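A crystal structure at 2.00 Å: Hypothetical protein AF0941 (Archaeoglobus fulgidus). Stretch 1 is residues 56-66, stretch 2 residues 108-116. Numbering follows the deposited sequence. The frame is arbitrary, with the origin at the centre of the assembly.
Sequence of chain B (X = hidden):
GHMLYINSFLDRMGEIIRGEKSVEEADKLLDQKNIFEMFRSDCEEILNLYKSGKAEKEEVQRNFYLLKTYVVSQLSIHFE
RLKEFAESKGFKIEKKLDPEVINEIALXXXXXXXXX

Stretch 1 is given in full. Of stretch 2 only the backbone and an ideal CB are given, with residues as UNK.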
ATOM      1  N   GLU B  56      -5.851  17.650   1.069  1.00 36.86           N
ATOM      2  CA  GLU B  56      -4.934  18.519   1.785  1.00 38.09           C
ATOM      3  C   GLU B  56      -3.503  18.116   1.536  1.00 37.93           C
ATOM      4  O   GLU B  56      -3.248  16.989   1.108  1.00 37.83           O
ATOM      5  CB  GLU B  56      -5.208  18.371   3.249  1.00 39.12           C
ATOM      6  CG  GLU B  56      -6.663  18.053   3.518  1.00 44.22           C
ATOM      7  CD  GLU B  56      -6.810  16.883   4.463  1.00 50.94           C
ATOM      8  OE1 GLU B  56      -7.306  15.818   4.005  1.00 50.38           O
ATOM      9  OE2 GLU B  56      -6.414  17.033   5.653  1.00 53.44           O
ATOM     10  N   LYS B  57      -2.563  19.008   1.853  1.00 36.36           N
ATOM     11  CA  LYS B  57      -1.161  18.771   1.500  1.00 35.95           C
ATOM     12  C   LYS B  57      -0.600  17.537   2.220  1.00 34.26           C
ATOM     13  O   LYS B  57       0.259  16.841   1.703  1.00 33.46           O
ATOM     14  CB  LYS B  57      -0.289  20.035   1.704  1.00 36.27           C
ATOM     15  CG  LYS B  57       0.622  20.050   2.927  1.00 39.55           C
ATOM     16  CD  LYS B  57       1.477  21.319   3.012  1.00 41.45           C
ATOM     17  CE  LYS B  57       2.451  21.406   1.854  1.00 42.35           C
ATOM     18  NZ  LYS B  57       3.540  20.395   2.011  1.00 43.70           N
ATOM     19  N   GLU B  58      -1.098  17.282   3.418  1.00 33.60           N
ATOM     20  CA  GLU B  58      -0.593  16.161   4.237  1.00 32.13           C
ATOM     21  C   GLU B  58      -1.147  14.811   3.727  1.00 29.79           C
ATOM     22  O   GLU B  58      -0.474  13.793   3.888  1.00 27.80           O
ATOM     23  CB  GLU B  58      -0.976  16.364   5.684  1.00 33.10           C
ATOM     24  CG  GLU B  58       0.160  16.258   6.701  1.00 38.76           C
ATOM     25  CD  GLU B  58      -0.058  17.215   7.863  1.00 44.09           C
ATOM     26  OE1 GLU B  58      -0.333  18.417   7.605  1.00 48.01           O
ATOM     27  OE2 GLU B  58       0.026  16.782   9.032  1.00 46.61           O
ATOM     28  N   GLU B  59      -2.346  14.816   3.117  1.00 26.89           N
ATOM     29  CA  GLU B  59      -2.856  13.620   2.443  1.00 23.97           C
ATOM     30  C   GLU B  59      -2.034  13.337   1.207  1.00 22.80           C
ATOM     31  O   GLU B  59      -1.721  12.187   0.926  1.00 19.73           O
ATOM     32  CB  GLU B  59      -4.309  13.735   1.959  1.00 24.66           C
ATOM     33  CG  GLU B  59      -5.418  13.580   2.955  1.00 27.90           C
ATOM     34  CD  GLU B  59      -5.670  12.173   3.389  1.00 30.23           C
ATOM     35  OE1 GLU B  59      -6.234  11.349   2.632  1.00 34.56           O
ATOM     36  OE2 GLU B  59      -5.361  11.915   4.534  1.00 33.26           O
ATOM     37  N   VAL B  60      -1.751  14.356   0.387  1.00 20.33           N
ATOM     38  CA  VAL B  60      -0.985  14.034  -0.794  1.00 20.08           C
ATOM     39  C   VAL B  60       0.451  13.701  -0.458  1.00 18.67           C
ATOM     40  O   VAL B  60       1.042  12.919  -1.167  1.00 19.26           O
ATOM     41  CB  VAL B  60      -1.064  15.080  -1.951  1.00 20.13           C
ATOM     42  CG1 VAL B  60      -2.523  15.229  -2.467  1.00 20.89           C
ATOM     43  CG2 VAL B  60      -0.442  16.385  -1.527  1.00 20.68           C
ATOM     44  N   GLN B  61       1.000  14.291   0.611  1.00 19.28           N
ATOM     45  CA  GLN B  61       2.344  13.938   1.129  1.00 20.46           C
ATOM     46  C   GLN B  61       2.435  12.472   1.565  1.00 19.24           C
ATOM     47  O   GLN B  61       3.396  11.814   1.319  1.00 19.56           O
ATOM     48  CB  GLN B  61       2.667  14.780   2.368  1.00 20.33           C
ATOM     49  CG  GLN B  61       2.952  16.262   2.097  1.00 26.17           C
ATOM     50  CD  GLN B  61       3.287  17.012   3.388  1.00 27.88           C
ATOM     51  OE1 GLN B  61       2.507  17.039   4.355  1.00 34.41           O
ATOM     52  NE2 GLN B  61       4.463  17.596   3.416  1.00 34.11           N
ATOM     53  N   ARG B  62       1.417  12.004   2.255  1.00 18.67           N
ATOM     54  CA  ARG B  62       1.281  10.578   2.583  1.00 17.91           C
ATOM     55  C   ARG B  62       1.240   9.722   1.315  1.00 17.35           C
ATOM     56  O   ARG B  62       2.018   8.803   1.169  1.00 15.59           O
ATOM     57  CB  ARG B  62       0.010  10.430   3.418  1.00 18.36           C
ATOM     58  CG  ARG B  62      -0.149   9.077   4.096  1.00 19.05           C
ATOM     59  CD  ARG B  62      -1.028   8.173   3.267  1.00 16.68           C
ATOM     60  NE  ARG B  62      -1.344   6.964   4.020  1.00 16.48           N
ATOM     61  CZ  ARG B  62      -2.346   6.135   3.744  1.00 14.77           C
ATOM     62  NH1 ARG B  62      -3.117   6.350   2.675  1.00 12.36           N
ATOM     63  NH2 ARG B  62      -2.511   5.046   4.504  1.00 14.58           N
ATOM     64  N   ASN B  63       0.387  10.062   0.337  1.00 15.80           N
ATOM     65  CA  ASN B  63       0.370   9.288  -0.918  1.00 16.21           C
ATOM     66  C   ASN B  63       1.738   9.226  -1.627  1.00 15.58           C
ATOM     67  O   ASN B  63       2.138   8.187  -2.158  1.00 15.72           O
ATOM     68  CB  ASN B  63      -0.714   9.870  -1.862  1.00 17.11           C
ATOM     69  CG  ASN B  63      -1.131   8.923  -3.006  1.00 16.35           C
ATOM     70  OD1 ASN B  63      -2.216   9.107  -3.551  1.00 17.07           O
ATOM     71  ND2 ASN B  63      -0.299   7.933  -3.374  1.00 15.05           N
ATOM     72  N   PHE B  64       2.453  10.338  -1.657  1.00 14.95           N
ATOM     73  CA  PHE B  64       3.737  10.352  -2.361  1.00 15.55           C
ATOM     74  C   PHE B  64       4.753   9.539  -1.566  1.00 16.15           C
ATOM     75  O   PHE B  64       5.555   8.854  -2.156  1.00 17.17           O
ATOM     76  CB  PHE B  64       4.269  11.787  -2.496  1.00 16.25           C
ATOM     77  CG  PHE B  64       3.645  12.565  -3.632  1.00 16.58           C
ATOM     78  CD1 PHE B  64       3.623  12.039  -4.916  1.00 18.91           C
ATOM     79  CD2 PHE B  64       3.121  13.838  -3.400  1.00 21.38           C
ATOM     80  CE1 PHE B  64       3.064  12.746  -5.955  1.00 20.51           C
ATOM     81  CE2 PHE B  64       2.535  14.580  -4.441  1.00 17.30           C
ATOM     82  CZ  PHE B  64       2.524  14.030  -5.725  1.00 20.17           C
ATOM     83  N   TYR B  65       4.715   9.617  -0.233  1.00 17.76           N
ATOM     84  CA  TYR B  65       5.610   8.766   0.597  1.00 18.30           C
ATOM     85  C   TYR B  65       5.359   7.273   0.356  1.00 17.46           C
ATOM     86  O   TYR B  65       6.277   6.486   0.111  1.00 19.22           O
ATOM     87  CB  TYR B  65       5.435   9.095   2.055  1.00 18.79           C
ATOM     88  CG  TYR B  65       6.426   8.336   2.913  1.00 20.20           C
ATOM     89  CD1 TYR B  65       7.781   8.726   2.977  1.00 22.33           C
ATOM     90  CD2 TYR B  65       6.004   7.274   3.689  1.00 21.44           C
ATOM     91  CE1 TYR B  65       8.712   7.989   3.805  1.00 25.48           C
ATOM     92  CE2 TYR B  65       6.918   6.546   4.521  1.00 25.74           C
ATOM     93  CZ  TYR B  65       8.242   6.910   4.570  1.00 22.12           C
ATOM     94  OH  TYR B  65       9.057   6.197   5.405  1.00 24.20           O
ATOM     95  N   LEU B  66       4.103   6.874   0.369  1.00 16.39           N
ATOM     96  CA  LEU B  66       3.785   5.474   0.110  1.00 15.70           C
ATOM     97  C   LEU B  66       4.146   5.082  -1.321  1.00 14.59           C
ATOM     98  O   LEU B  66       4.577   3.952  -1.583  1.00 14.69           O
ATOM     99  CB  LEU B  66       2.287   5.185   0.390  1.00 14.71           C
ATOM    100  CG  LEU B  66       1.672   5.281   1.807  1.00 16.68           C
ATOM    101  CD1 LEU B  66       0.234   4.778   1.868  1.00 14.00           C
ATOM    102  CD2 LEU B  66       2.538   4.463   2.704  1.00 17.17           C
ATOM    103  N   UNK B 108      12.041  10.322  -9.927  1.00 22.82           N
ATOM    104  CA  UNK B 108      10.966  11.178 -10.499  1.00 24.19           C
ATOM    105  C   UNK B 108       9.901  11.573  -9.455  1.00 23.21           C
ATOM    106  O   UNK B 108       9.442  12.722  -9.403  1.00 23.89           O
ATOM    107  CB  UNK B 108      10.286  10.449 -11.660  1.00 24.19           C
ATOM    108  N   UNK B 109       9.479  10.622  -8.638  1.00 24.27           N
ATOM    109  CA  UNK B 109       8.457  10.907  -7.585  1.00 23.46           C
ATOM    110  C   UNK B 109       9.062  11.881  -6.572  1.00 26.01           C
ATOM    111  O   UNK B 109       8.424  12.850  -6.083  1.00 24.23           O
ATOM    112  CB  UNK B 109       7.999   9.625  -6.886  1.00 23.46           C
ATOM    113  N   UNK B 110      10.333  11.602  -6.259  1.00 27.11           N
ATOM    114  CA  UNK B 110      11.089  12.402  -5.338  1.00 29.66           C
ATOM    115  C   UNK B 110      11.063  13.843  -5.827  1.00 29.37           C
ATOM    116  O   UNK B 110      10.917  14.753  -5.031  1.00 29.75           O
ATOM    117  CB  UNK B 110      12.521  11.881  -5.199  1.00 29.66           C
ATOM    118  N   UNK B 111      11.183  14.012  -7.142  0.50 29.25           N
ATOM    119  CA  UNK B 111      11.128  15.293  -7.853  0.50 29.25           C
ATOM    120  C   UNK B 111       9.762  16.010  -7.711  0.50 30.08           C
ATOM    121  O   UNK B 111       9.694  17.152  -7.251  0.50 28.64           O
ATOM    122  CB  UNK B 111      11.433  15.062  -9.334  0.50 29.25           C
ATOM    123  N   UNK B 112       8.664  15.342  -8.072  1.00 31.13           N
ATOM    124  CA  UNK B 112       7.329  16.004  -7.972  1.00 32.61           C
ATOM    125  C   UNK B 112       6.806  16.182  -6.535  1.00 33.61           C
ATOM    126  O   UNK B 112       5.981  17.073  -6.253  1.00 32.38           O
ATOM    127  CB  UNK B 112       6.302  15.190  -8.761  1.00 32.61           C
ATOM    128  N   UNK B 113       7.282  15.315  -5.644  1.00 35.68           N
ATOM    129  CA  UNK B 113       6.981  15.396  -4.210  1.00 37.90           C
ATOM    130  C   UNK B 113       7.269  16.831  -3.736  1.00 39.82           C
ATOM    131  O   UNK B 113       6.424  17.428  -3.072  1.00 39.35           O
ATOM    132  CB  UNK B 113       7.802  14.379  -3.415  1.00 37.90           C
ATOM    133  N   UNK B 114       8.455  17.367  -4.066  1.00 41.30           N
ATOM    134  CA  UNK B 114       8.753  18.803  -3.855  1.00 44.63           C
ATOM    135  C   UNK B 114       7.648  19.598  -4.578  1.00 45.87           C
ATOM    136  O   UNK B 114       7.487  19.480  -5.777  1.00 46.84           O
ATOM    137  CB  UNK B 114      10.142  19.177  -4.377  1.00 44.63           C
ATOM    138  N   UNK B 115       6.863  20.366  -3.840  1.00 47.75           N
ATOM    139  CA  UNK B 115       5.423  20.439  -4.152  1.00 49.41           C
ATOM    140  C   UNK B 115       4.929  21.277  -5.305  1.00 50.24           C
ATOM    141  O   UNK B 115       5.595  21.373  -6.329  1.00 50.85           O
ATOM    142  CB  UNK B 115       4.700  20.954  -2.906  1.00 49.41           C
ATOM    143  N   UNK B 116       3.724  21.830  -5.113  1.00 51.46           N
ATOM    144  CA  UNK B 116       2.803  22.332  -6.171  1.00 51.94           C
ATOM    145  C   UNK B 116       3.356  22.338  -7.614  1.00 52.08           C
ATOM    146  O   UNK B 116       3.396  21.295  -8.290  1.00 51.67           O
ATOM    147  CB  UNK B 116       2.390  23.762  -5.819  1.00 51.94           C
TER

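The two helices run nearly antiparallel, at 167°, with axes 10.2 Å apart at closest approach. Phe 64 is the main feature stretch 1 offers to residues 108-116.

Position 108 is helical, and its ideal CB has nothing of stretch 1 within 5.5 Å. Many side chains would fit. It is Tyr 108, which makes no contact here.

Position 109 points its CA-to-CB bond sideways. The ideal CB of 109 lies 5.4 Å from Phe 64 CD1, which leaves room for a branch or two of carbon. Valine, leucine, isoleucine or methionine would suit. It is Ile 109. Ile 109 CG2 lies 4.2 Å from Phe 64 CD1, oblique to the ring, and 4.0 Å from Phe 64 O.

Position 110 points away, so a polar residue is plausible. It is Asp 110. Position 111 is out of reach and equally free. It is Arg 111.

Position 112 points sideways, with its ideal CB 4.9 Å from Phe 64 CE1. The far end of an aromatic ring favours a small or medium apolar group: alanine, valine, isoleucine or leucine. It is Val 112. Val 112 CG2 packs 3.6 Å from Phe 64 CZ, also oblique to the ring.

Position 113 is where the backbone comes close: the CA of 113 is 6.3 Å from Phe 64 CA and lies over one face of the ring. The ideal CB of 113 is 4.5 Å from Phe 64 CB. The CA-to-CB bond points sideways. A flexible chain could still cross Phe 64 CB and bring a polar end toward the backbone near Gln 61 O and Tyr 65 N. Methionine, glutamine, glutamate or lysine would do. It is Glu 113, whose end comes nearer than its CB direction suggests. Glu 113 CG lies 3.4 Å from Phe 64 CB. A water bridges the helices, its oxygen donating to Glu 113 OE1 at 3.0 Å and to Gln 61 O at 2.7 Å.

Position 114 leaves helical phi/psi, at -55/117, and is out of reach. Many residues would fit. It is Lys 114.

Position 115 points toward stretch 1, with its ideal CB 5.1 Å from Lys 57 NZ. That positive charge invites an acid; glutamine or asparagine could also accept a hydrogen bond. It is Glu 115. Lys 57 NZ donates to Glu 115 OE1 at 3.1 Å, in a salt bridge. Glu 115 OE2 lies 4.0 Å from Val 60 CG2 and has no polar partner in the model.

Position 116 ends the chain out of reach, with little to restrict its choice. It is Val 116.

Stretch 2, residues 108-116: YIDRVEKEV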
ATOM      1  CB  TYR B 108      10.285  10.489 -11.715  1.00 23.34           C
ATOM      2  CG  TYR B 108       9.197  11.320 -12.356  1.00 24.26           C
ATOM      3  CD1 TYR B 108       9.453  12.066 -13.516  1.00 24.68           C
ATOM      4  CD2 TYR B 108       7.915  11.380 -11.803  1.00 25.84           C
ATOM      5  CE1 TYR B 108       8.472  12.848 -14.091  1.00 24.60           C
ATOM      6  CE2 TYR B 108       6.915  12.145 -12.376  1.00 24.84           C
ATOM      7  CZ  TYR B 108       7.187  12.881 -13.537  1.00 28.37           C
ATOM      8  OH  TYR B 108       6.179  13.674 -14.108  1.00 25.73           O
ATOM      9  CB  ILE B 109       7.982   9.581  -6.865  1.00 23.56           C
ATOM     10  CG1 ILE B 109       7.162   8.686  -7.829  1.00 20.54           C
ATOM     11  CG2 ILE B 109       7.213   9.905  -5.590  1.00 22.19           C
ATOM     12  CD1 ILE B 109       7.039   7.224  -7.437  1.00 16.11           C
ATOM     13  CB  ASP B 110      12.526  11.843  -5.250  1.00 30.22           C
ATOM     14  CG  ASP B 110      13.316  12.440  -4.141  1.00 33.67           C
ATOM     15  OD1 ASP B 110      12.801  12.486  -3.006  1.00 35.99           O
ATOM     16  OD2 ASP B 110      14.465  12.859  -4.408  1.00 37.08           O
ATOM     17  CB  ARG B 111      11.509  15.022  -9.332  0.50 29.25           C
ATOM     18  CG  ARG B 111      11.529  16.201 -10.300  0.50 27.65           C
ATOM     19  CD  ARG B 111      11.642  15.718 -11.740  0.50 25.23           C
ATOM     20  NE  ARG B 111      10.896  16.606 -12.628  0.50 23.87           N
ATOM     21  CZ  ARG B 111      10.782  16.465 -13.947  0.50 23.98           C
ATOM     22  NH1 ARG B 111      11.357  15.449 -14.584  0.50 21.28           N
ATOM     23  NH2 ARG B 111      10.066  17.347 -14.638  0.50 23.18           N
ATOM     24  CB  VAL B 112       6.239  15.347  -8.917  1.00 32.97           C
ATOM     25  CG1 VAL B 112       6.744  14.143  -9.600  1.00 31.72           C
ATOM     26  CG2 VAL B 112       4.969  15.030  -8.180  1.00 33.38           C
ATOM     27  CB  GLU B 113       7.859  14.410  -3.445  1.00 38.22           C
ATOM     28  CG  GLU B 113       7.221  13.556  -2.345  1.00 38.84           C
ATOM     29  CD  GLU B 113       8.258  12.677  -1.661  1.00 42.46           C
ATOM     30  OE1 GLU B 113       7.901  11.845  -0.775  1.00 45.12           O
ATOM     31  OE2 GLU B 113       9.463  12.836  -1.980  1.00 42.16           O
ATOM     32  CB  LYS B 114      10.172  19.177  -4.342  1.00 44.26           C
ATOM     33  CG  LYS B 114      11.107  17.990  -4.468  1.00 45.51           C
ATOM     34  CD  LYS B 114      12.371  18.095  -3.633  1.00 47.38           C
ATOM     35  CE  LYS B 114      13.139  16.761  -3.677  1.00 47.56           C
ATOM     36  NZ  LYS B 114      14.572  16.822  -3.232  1.00 46.22           N
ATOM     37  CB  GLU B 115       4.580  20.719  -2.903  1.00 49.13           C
ATOM     38  CG  GLU B 115       4.245  19.467  -2.182  1.00 51.84           C
ATOM     39  CD  GLU B 115       2.771  19.324  -1.860  1.00 54.40           C
ATOM     40  OE1 GLU B 115       2.455  19.144  -0.667  1.00 56.49           O
ATOM     41  OE2 GLU B 115       1.930  19.372  -2.790  1.00 56.22           O
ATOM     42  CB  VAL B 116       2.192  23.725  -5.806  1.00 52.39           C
ATOM     43  CG1 VAL B 116       0.781  23.882  -6.418  1.00 52.27           C
ATOM     44  CG2 VAL B 116       2.157  23.936  -4.268  1.00 51.73           C
TER
HETATM   45  O   HOH W   1       5.689  13.125   0.753  1.00 30.57           O
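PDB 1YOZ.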